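Leucine aminopeptidase (Legionella pneumophila, PDB 5GNE) probably acts as a zinc-dependent aminopeptidase of the M28 family, removing residues from the amino end of peptides at a two-zinc site. Local coordinates at residues K130-T133 / G134-A138; T309-G312 / Y313-D317. All coordinates share one frame; numbering follows the deposited sequence.

Contact 1: residues K130-T133 / G134-A138; sequences KSRT and GVEAA
The hydroxyl of Ser131 lies against the backbone amide of Gly134, at the start of helix 132-151. Its OG accepts from Gly134 N at 3.1 Å with an N-H...O angle of 159°, a capping bond from Ser131, the N-cap residue. The torsion explains the reach: chi1 of 75° sets OG between the backbone N and the carbonyl carbon, facing the first turn. OG is also hydrogen-bonded to Asn126 OD1, and Thr133 OG1 is hydrogen-bonded to the backbone O of Asn126, so the cap is tied to the chain leading into it. Behind the cap the regular i to i+4 bonds begin, with Val135 N to Ser131 O at 3.2 Å, followed by Glu136 N to Arg132 O and Ala137 N to Thr133 O. Branch CG2 of Val135 lies beside the carbonyl oxygen of Ser131, 3.4 Å from Ser131 O. On another side of the turn, Arg132 bends at its second torsion so that its end crosses the Glu136 side chain at about a right angle, forming a salt bridge whose guanidinium and carboxylate planes stand 76° apart. The placement of its NH1 is less certain, and the exact geometry of this bridge is therefore doubtful. The firmer chemistry is that of the cap, where the serine hydroxyl satisfies Gly134 N, an amide that has no earlier helical carbonyl to use.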
loop_
_atom_site.group_PDB
_atom_site.type_symbol
_atom_site.label_atom_id
_atom_site.label_comp_id
_atom_site.label_asym_id
_atom_site.label_seq_id
_atom_site.Cartn_x
_atom_site.Cartn_y
_atom_site.Cartn_z
ATOM N N LYS A 130 1.352 -3.222 -16.810
ATOM C CA LYS A 130 1.646 -3.779 -18.126
ATOM C C LYS A 130 2.501 -2.862 -18.998
ATOM O O LYS A 130 3.075 -3.323 -19.984
ATOM C CB LYS A 130 0.362 -4.087 -18.909
ATOM C CG LYS A 130 -0.565 -5.107 -18.312
ATOM C CD LYS A 130 -1.813 -5.270 -19.185
ATOM C CE LYS A 130 -2.162 -6.750 -19.381
ATOM N NZ LYS A 130 -3.136 -6.991 -20.490
ATOM N N SER A 131 2.582 -1.572 -18.669
ATOM C CA SER A 131 3.178 -0.630 -19.620
ATOM C C SER A 131 4.639 -0.330 -19.300
ATOM O O SER A 131 5.136 -0.619 -18.212
ATOM C CB SER A 131 2.380 0.683 -19.685
ATOM O OG SER A 131 2.593 1.500 -18.545
ATOM N N ARG A 132 5.323 0.227 -20.288
ATOM C CA ARG A 132 6.711 0.632 -20.165
ATOM C C ARG A 132 6.838 1.756 -19.131
ATOM O O ARG A 132 7.751 1.745 -18.301
ATOM C CB ARG A 132 7.260 1.035 -21.538
ATOM C CG ARG A 132 8.775 1.196 -21.603
ATOM C CD ARG A 132 9.459 -0.031 -20.958
ATOM N NE ARG A 132 10.928 0.046 -20.884
ATOM C CZ ARG A 132 11.635 0.983 -20.253
ATOM N NH1 ARG A 132 11.029 1.991 -19.670
ATOM N NH2 ARG A 132 12.964 0.933 -20.236
ATOM N N THR A 133 5.945 2.739 -19.194
ATOM C CA THR A 133 5.974 3.808 -18.205
ATOM C C THR A 133 5.795 3.260 -16.804
ATOM O O THR A 133 6.476 3.695 -15.883
ATOM C CB THR A 133 4.900 4.870 -18.468
ATOM O OG1 THR A 133 3.659 4.229 -18.797
ATOM C CG2 THR A 133 5.315 5.766 -19.614
ATOM N N GLY A 134 4.898 2.288 -16.651
ATOM C CA GLY A 134 4.723 1.600 -15.384
ATOM C C GLY A 134 6.014 0.994 -14.858
ATOM O O GLY A 134 6.284 1.034 -13.663
ATOM N N VAL A 135 6.829 0.453 -15.756
ATOM C CA VAL A 135 8.133 -0.084 -15.391
ATOM C C VAL A 135 9.094 1.041 -14.996
ATOM O O VAL A 135 9.820 0.932 -14.009
ATOM C CB VAL A 135 8.731 -0.919 -16.550
ATOM C CG1 VAL A 135 10.184 -1.291 -16.270
ATOM C CG2 VAL A 135 7.859 -2.155 -16.817
ATOM N N GLU A 136 9.103 2.119 -15.764
ATOM C CA GLU A 136 9.954 3.258 -15.447
ATOM C C GLU A 136 9.682 3.801 -14.070
ATOM O O GLU A 136 10.623 4.103 -13.321
ATOM C CB GLU A 136 9.767 4.373 -16.476
ATOM C CG GLU A 136 10.433 4.072 -17.773
ATOM C CD GLU A 136 9.951 4.918 -18.932
ATOM O OE1 GLU A 136 9.146 5.839 -18.700
ATOM O OE2 GLU A 136 10.386 4.664 -20.080
ATOM N N ALA A 137 8.401 3.888 -13.715
ATOM C CA ALA A 137 8.050 4.460 -12.424
ATOM C C ALA A 137 8.725 3.658 -11.315
ATOM O O ALA A 137 9.333 4.231 -10.397
ATOM C CB ALA A 137 6.546 4.518 -12.249
ATOM N N ALA A 138 8.711 2.340 -11.455
ATOM C CA ALA A 138 9.321 1.478 -10.456
ATOM C C ALA A 138 10.825 1.708 -10.432
ATOM O O ALA A 138 11.413 1.873 -9.366
ATOM C CB ALA A 138 8.995 0.022 -10.728
#

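Contact 2: residues T309-G312 / Y313-D317; sequences TKCG and YACSD
Cys311 and Cys315 meet through a covalent bond, SG to SG 2.0 Å, which closes a five-residue loop between strand 306-309 and helix 318-323. The tight part is centred on this bridge. Both cysteines carry SG anti to the backbone N, and the C-S-S-C torsion of 89° is close to the relaxed value for a disulfide. Cys311 CB lies 3.5 Å from Cys315 CB, and Leu282 of strand 279-282 touches both cysteine side chains, while Tyr330 of strand 328-332 touches Cys315. The inward side of the loop is thus anchored on the sheet.

The solvent side, at Gly312, is looser. Gly312 is exposed, and no hydrogen bond joins residues 309-312 to residues 313-317. The nearest approach there, apart from chain neighbours, is that of Gly312 O to Cys315 CB, 3.4 Å. Tyr313 forms a separate anchor. Its side chain sets off away from residues 309-312, and its ring receives the methyl of Ala314 over one face, CB 3.8 Å above the plane and displaced toward the rim. Its hydroxyl is hydrogen-bonded to the backbone O of Leu82, and the ring meets that of Phe33 with planes about 50° apart, so this residue reaches parts of the chain remote in sequence. Buried Ala314 has a positive phi (52°), a left-handed conformation that helps turn the chain back to Cys315, and its O is hydrogen-bonded to Asn57 ND2.

Beyond the bridge, Ser316 OG is hydrogen-bonded to Asp266 OD2, a second-shell contact to a residue that binds zinc. With the side chain of Cys315 about 8 Å from a bound zinc ion, the segment is a disulfide-closed loop bordering the two-zinc site of an M28 peptidase.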
loop_
_atom_site.group_PDB
_atom_site.type_symbol
_atom_site.label_atom_id
_atom_site.label_comp_id
_atom_site.label_asym_id
_atom_site.label_seq_id
_atom_site.Cartn_x
_atom_site.Cartn_y
_atom_site.Cartn_z
ATOM N N THR A 309 -13.250 4.817 9.002
ATOM C CA THR A 309 -13.953 4.394 7.796
ATOM C C THR A 309 -13.840 2.876 7.585
ATOM O O THR A 309 -13.050 2.196 8.260
ATOM C CB THR A 309 -13.434 5.185 6.565
ATOM O OG1 THR A 309 -14.168 4.807 5.398
ATOM C CG2 THR A 309 -11.954 4.951 6.330
ATOM N N LYS A 310 -14.673 2.339 6.702
ATOM C CA LYS A 310 -14.629 0.919 6.360
ATOM C C LYS A 310 -14.341 0.759 4.869
ATOM O O LYS A 310 -14.450 1.720 4.107
ATOM C CB LYS A 310 -15.935 0.206 6.736
ATOM C CG LYS A 310 -16.137 -0.077 8.234
ATOM C CD LYS A 310 -16.659 -1.517 8.452
ATOM C CE LYS A 310 -17.108 -1.803 9.892
ATOM N NZ LYS A 310 -17.688 -3.179 10.027
ATOM N N CYS A 311 -13.865 -0.425 4.484
ATOM C CA CYS A 311 -13.481 -0.712 3.099
ATOM C C CYS A 311 -14.136 -1.987 2.586
ATOM O O CYS A 311 -14.551 -2.836 3.362
ATOM C CB CYS A 311 -11.947 -0.832 2.957
ATOM S SG CYS A 311 -11.417 -0.694 1.242
ATOM N N GLY A 312 -14.220 -2.111 1.268
ATOM C CA GLY A 312 -14.606 -3.360 0.635
ATOM C C GLY A 312 -13.551 -4.458 0.796
ATOM O O GLY A 312 -12.490 -4.256 1.397
ATOM N N TYR A 313 -13.849 -5.621 0.228
ATOM C CA TYR A 313 -12.925 -6.749 0.186
ATOM C C TYR A 313 -11.671 -6.423 -0.625
ATOM O O TYR A 313 -11.756 -5.738 -1.643
ATOM C CB TYR A 313 -13.629 -7.981 -0.419
ATOM C CG TYR A 313 -12.728 -9.186 -0.533
ATOM C CD1 TYR A 313 -12.158 -9.742 0.599
ATOM C CD2 TYR A 313 -12.414 -9.736 -1.767
ATOM C CE1 TYR A 313 -11.311 -10.813 0.517
ATOM C CE2 TYR A 313 -11.572 -10.815 -1.863
ATOM C CZ TYR A 313 -11.022 -11.348 -0.713
ATOM O OH TYR A 313 -10.182 -12.418 -0.772
ATOM N N ALA A 314 -10.520 -6.931 -0.188
ATOM C CA ALA A 314 -9.255 -6.791 -0.939
ATOM C C ALA A 314 -9.037 -5.321 -1.274
ATOM O O ALA A 314 -8.705 -4.931 -2.391
ATOM C CB ALA A 314 -9.271 -7.637 -2.196
ATOM N N CYS A 315 -9.276 -4.522 -0.259
ATOM C CA CYS A 315 -9.254 -3.087 -0.338
ATOM C C CYS A 315 -7.923 -2.526 -0.836
ATOM O O CYS A 315 -7.880 -1.692 -1.758
ATOM C CB CYS A 315 -9.569 -2.554 1.042
ATOM S SG CYS A 315 -9.393 -0.669 1.145
ATOM N N SER A 316 -6.830 -2.991 -0.240
ATOM C CA SER A 316 -5.539 -2.453 -0.605
ATOM C C SER A 316 -4.442 -3.349 -0.067
ATOM O O SER A 316 -4.737 -4.360 0.578
ATOM C CB SER A 316 -5.392 -1.025 -0.074
ATOM O OG SER A 316 -4.273 -0.390 -0.661
ATOM N N ASP A 317 -3.185 -2.970 -0.286
ATOM C CA ASP A 317 -2.081 -3.905 -0.066
ATOM C C ASP A 317 -1.965 -4.408 1.371
ATOM O O ASP A 317 -1.440 -5.495 1.597
ATOM C CB ASP A 317 -0.767 -3.266 -0.515
ATOM C CG ASP A 317 -0.793 -2.908 -1.994
ATOM O OD1 ASP A 317 -0.920 -3.847 -2.799
ATOM O OD2 ASP A 317 -0.695 -1.699 -2.354
#

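Contact 1 and contact 2 lie about 25 Å apart between centres, with nearest atoms about 13 Å apart, and share no helix or strand. Residues 130-138 form the start of a helix, partly buried, about 17 Å from the centre of the chain; residues 309-317 connect a strand to a helix, their centre about 11 Å from that point, although their contact is a surface one. Their chemistry differs accordingly: the helix start relies on hydrogen bonds, with a less certain Arg132-Glu136 salt bridge, whereas a covalent bridge holds the loop. Contact 1 stays about 10 Å (Ala137 to His191 side chains) from a zinc ligand, whereas Ser316 of contact 2 hydrogen-bonds to one, Asp266.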